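Local coordinates for Alpha/beta hydrolase fold protein (Sphaerobacter thermophilus, PDB 3R0V), which is probably a hydrolase of the alpha/beta hydrolase fold, with a pocket that binds D-malate, at residues P68-V71 with E72-I75. Sequence-based numbering, arbitrary orientation.
Sequences PYAV and EREI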
ATOM      1  N   PRO A  68      20.570  -6.470  -2.261  1.00 13.26           N
ATOM      2  CA  PRO A  68      19.394  -7.324  -2.443  1.00 12.55           C
ATOM      3  C   PRO A  68      18.151  -6.743  -1.776  1.00 14.49           C
ATOM      4  O   PRO A  68      18.246  -6.010  -0.781  1.00 15.03           O
ATOM      5  CB  PRO A  68      19.795  -8.607  -1.721  1.00 13.48           C
ATOM      6  CG  PRO A  68      20.697  -8.121  -0.614  1.00 12.01           C
ATOM      7  CD  PRO A  68      21.453  -6.958  -1.182  1.00 13.07           C
ATOM      8  N   TYR A  69      16.984  -7.073  -2.318  1.00 13.72           N
ATOM      9  CA  TYR A  69      15.755  -6.620  -1.707  1.00 13.37           C
ATOM     10  C   TYR A  69      15.614  -7.211  -0.308  1.00 13.47           C
ATOM     11  O   TYR A  69      15.971  -8.363  -0.068  1.00 14.94           O
ATOM     12  CB  TYR A  69      14.533  -7.005  -2.552  1.00 14.44           C
ATOM     13  CG  TYR A  69      13.276  -6.508  -1.881  1.00 14.14           C
ATOM     14  CD1 TYR A  69      12.864  -5.192  -2.029  1.00 13.10           C
ATOM     15  CD2 TYR A  69      12.545  -7.340  -1.054  1.00 12.94           C
ATOM     16  CE1 TYR A  69      11.743  -4.723  -1.375  1.00 12.90           C
ATOM     17  CE2 TYR A  69      11.432  -6.893  -0.392  1.00 13.19           C
ATOM     18  CZ  TYR A  69      11.031  -5.589  -0.564  1.00 11.98           C
ATOM     19  OH  TYR A  69       9.926  -5.158   0.113  1.00 13.59           O
ATOM     20  N   ALA A  70      15.090  -6.410   0.615  1.00 12.21           N
ATOM     21  CA  ALA A  70      14.603  -6.901   1.897  1.00 12.69           C
ATOM     22  C   ALA A  70      13.481  -5.974   2.316  1.00 12.41           C
ATOM     23  O   ALA A  70      13.521  -4.777   2.020  1.00 11.88           O
ATOM     24  CB  ALA A  70      15.715  -6.898   2.951  1.00 12.76           C
ATOM     25  N   VAL A  71      12.475  -6.524   2.994  1.00  9.91           N
ATOM     26  CA  VAL A  71      11.384  -5.705   3.505  1.00 11.59           C
ATOM     27  C   VAL A  71      11.941  -4.588   4.397  1.00 12.48           C
ATOM     28  O   VAL A  71      11.454  -3.457   4.353  1.00 11.71           O
ATOM     29  CB  VAL A  71      10.318  -6.547   4.250  1.00 11.90           C
ATOM     30  CG1 VAL A  71       9.205  -5.665   4.801  1.00 12.76           C
ATOM     31  CG2 VAL A  71       9.741  -7.618   3.325  1.00 15.02           C
ATOM     32  N   GLU A  72      12.978  -4.890   5.180  1.00 11.20           N
ATOM     33  CA  GLU A  72      13.585  -3.882   6.047  1.00 12.94           C
ATOM     34  C   GLU A  72      14.059  -2.656   5.264  1.00 11.67           C
ATOM     35  O   GLU A  72      14.021  -1.534   5.779  1.00 11.52           O
ATOM     36  CB  GLU A  72      14.735  -4.490   6.852  1.00 11.52           C
ATOM     37  CG  GLU A  72      15.211  -3.614   8.007  1.00 13.71           C
ATOM     38  CD  GLU A  72      14.268  -3.668   9.199  1.00 22.71           C
ATOM     39  OE1 GLU A  72      13.495  -4.648   9.327  1.00 19.62           O
ATOM     40  OE2 GLU A  72      14.306  -2.725  10.019  1.00 29.44           O
ATOM     41  N   ARG A  73      14.500  -2.856   4.024  1.00 10.48           N
ATOM     42  CA  ARG A  73      14.926  -1.713   3.220  1.00  9.80           C
ATOM     43  C   ARG A  73      13.747  -0.781   2.937  1.00 10.45           C
ATOM     44  O   ARG A  73      13.929   0.434   2.935  1.00 11.49           O
ATOM     45  CB  ARG A  73      15.587  -2.131   1.899  1.00 11.09           C
ATOM     46  CG  ARG A  73      16.802  -3.036   2.044  1.00 11.96           C
ATOM     47  CD  ARG A  73      17.996  -2.309   2.686  1.00 11.62           C
ATOM     48  NE  ARG A  73      17.965  -2.403   4.140  1.00 13.56           N
ATOM     49  CZ  ARG A  73      18.284  -3.498   4.823  1.00 12.47           C
ATOM     50  NH1 ARG A  73      18.238  -3.485   6.151  1.00 15.91           N
ATOM     51  NH2 ARG A  73      18.651  -4.608   4.185  1.00 14.25           N
ATOM     52  N   GLU A  74      12.558  -1.331   2.682  1.00 10.94           N
ATOM     53  CA  GLU A  74      11.402  -0.465   2.434  1.00  9.58           C
ATOM     54  C   GLU A  74      10.884   0.224   3.701  1.00 10.89           C
ATOM     55  O   GLU A  74      10.351   1.336   3.630  1.00 11.49           O
ATOM     56  CB  GLU A  74      10.278  -1.214   1.714  1.00  9.54           C
ATOM     57  CG  GLU A  74      10.717  -1.718   0.343  1.00  9.89           C
ATOM     58  CD  GLU A  74       9.563  -1.807  -0.640  1.00 11.89           C
ATOM     59  OE1 GLU A  74       8.953  -2.889  -0.768  1.00 13.06           O
ATOM     60  OE2 GLU A  74       9.245  -0.786  -1.274  1.00 13.45           O
ATOM     61  N   ILE A  75      11.047  -0.419   4.851  1.00 11.65           N
ATOM     62  CA  ILE A  75      10.762   0.254   6.118  1.00 10.95           C
ATOM     63  C   ILE A  75      11.738   1.427   6.281  1.00 10.26           C
ATOM     64  O   ILE A  75      11.331   2.528   6.665  1.00 12.05           O
ATOM     65  CB  ILE A  75      10.853  -0.725   7.292  1.00 10.56           C
ATOM     66  CG1 ILE A  75       9.749  -1.778   7.163  1.00 12.00           C
ATOM     67  CG2 ILE A  75      10.743   0.009   8.637  1.00 14.14           C
ATOM     68  CD1 ILE A  75       9.858  -2.908   8.196  1.00 15.79           C
TER
HETATM   69  O   HOH W   1      19.559  -5.063   1.383  1.00 16.33           O
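Tyr69 donates its phenol hydrogen to Glu74, with OH 2.6 Å from OE1 and the anti lone pair of that oxygen receiving it. Ring and carboxylate planes stand 74° apart, and the acid carbon CD lies at the ring's edge, in its plane. With CG anti to the backbone N (chi1 -180°), the rigid ring carries its hydroxyl to Glu74, five residues on. Glu74 OE1 also forms a salt bridge with Arg57, so the buried carboxylate is shared by a hydroxyl and a cation.

Arg73 bends at chi2 and chi3, bringing NH2 to 3.9 Å from Ala70 CB, a small side chain that leaves room for the guanidinium beside it. Water 1 lies in the guanidinium plane, accepting from NH2 and donating to Pro68 O at 2.7 Å; NE forms a salt bridge with Glu76.

Among backbone bonds, Arg73 N reaches Ala70 O at 2.9 Å and Ile75 N meets Val71 O at 3.1 Å. The branched apolar side chains of Val71 and Ile75 touch leucines of helix 96-106.

Loop 68-70 thus runs into the first turn of helix 71-84 of the alpha/beta hydrolase fold, Tyr69 stacking on Tyr187 of helix 185-192 and Glu74 about 8 Å from the malate-binding Ser96, side chain to side chain.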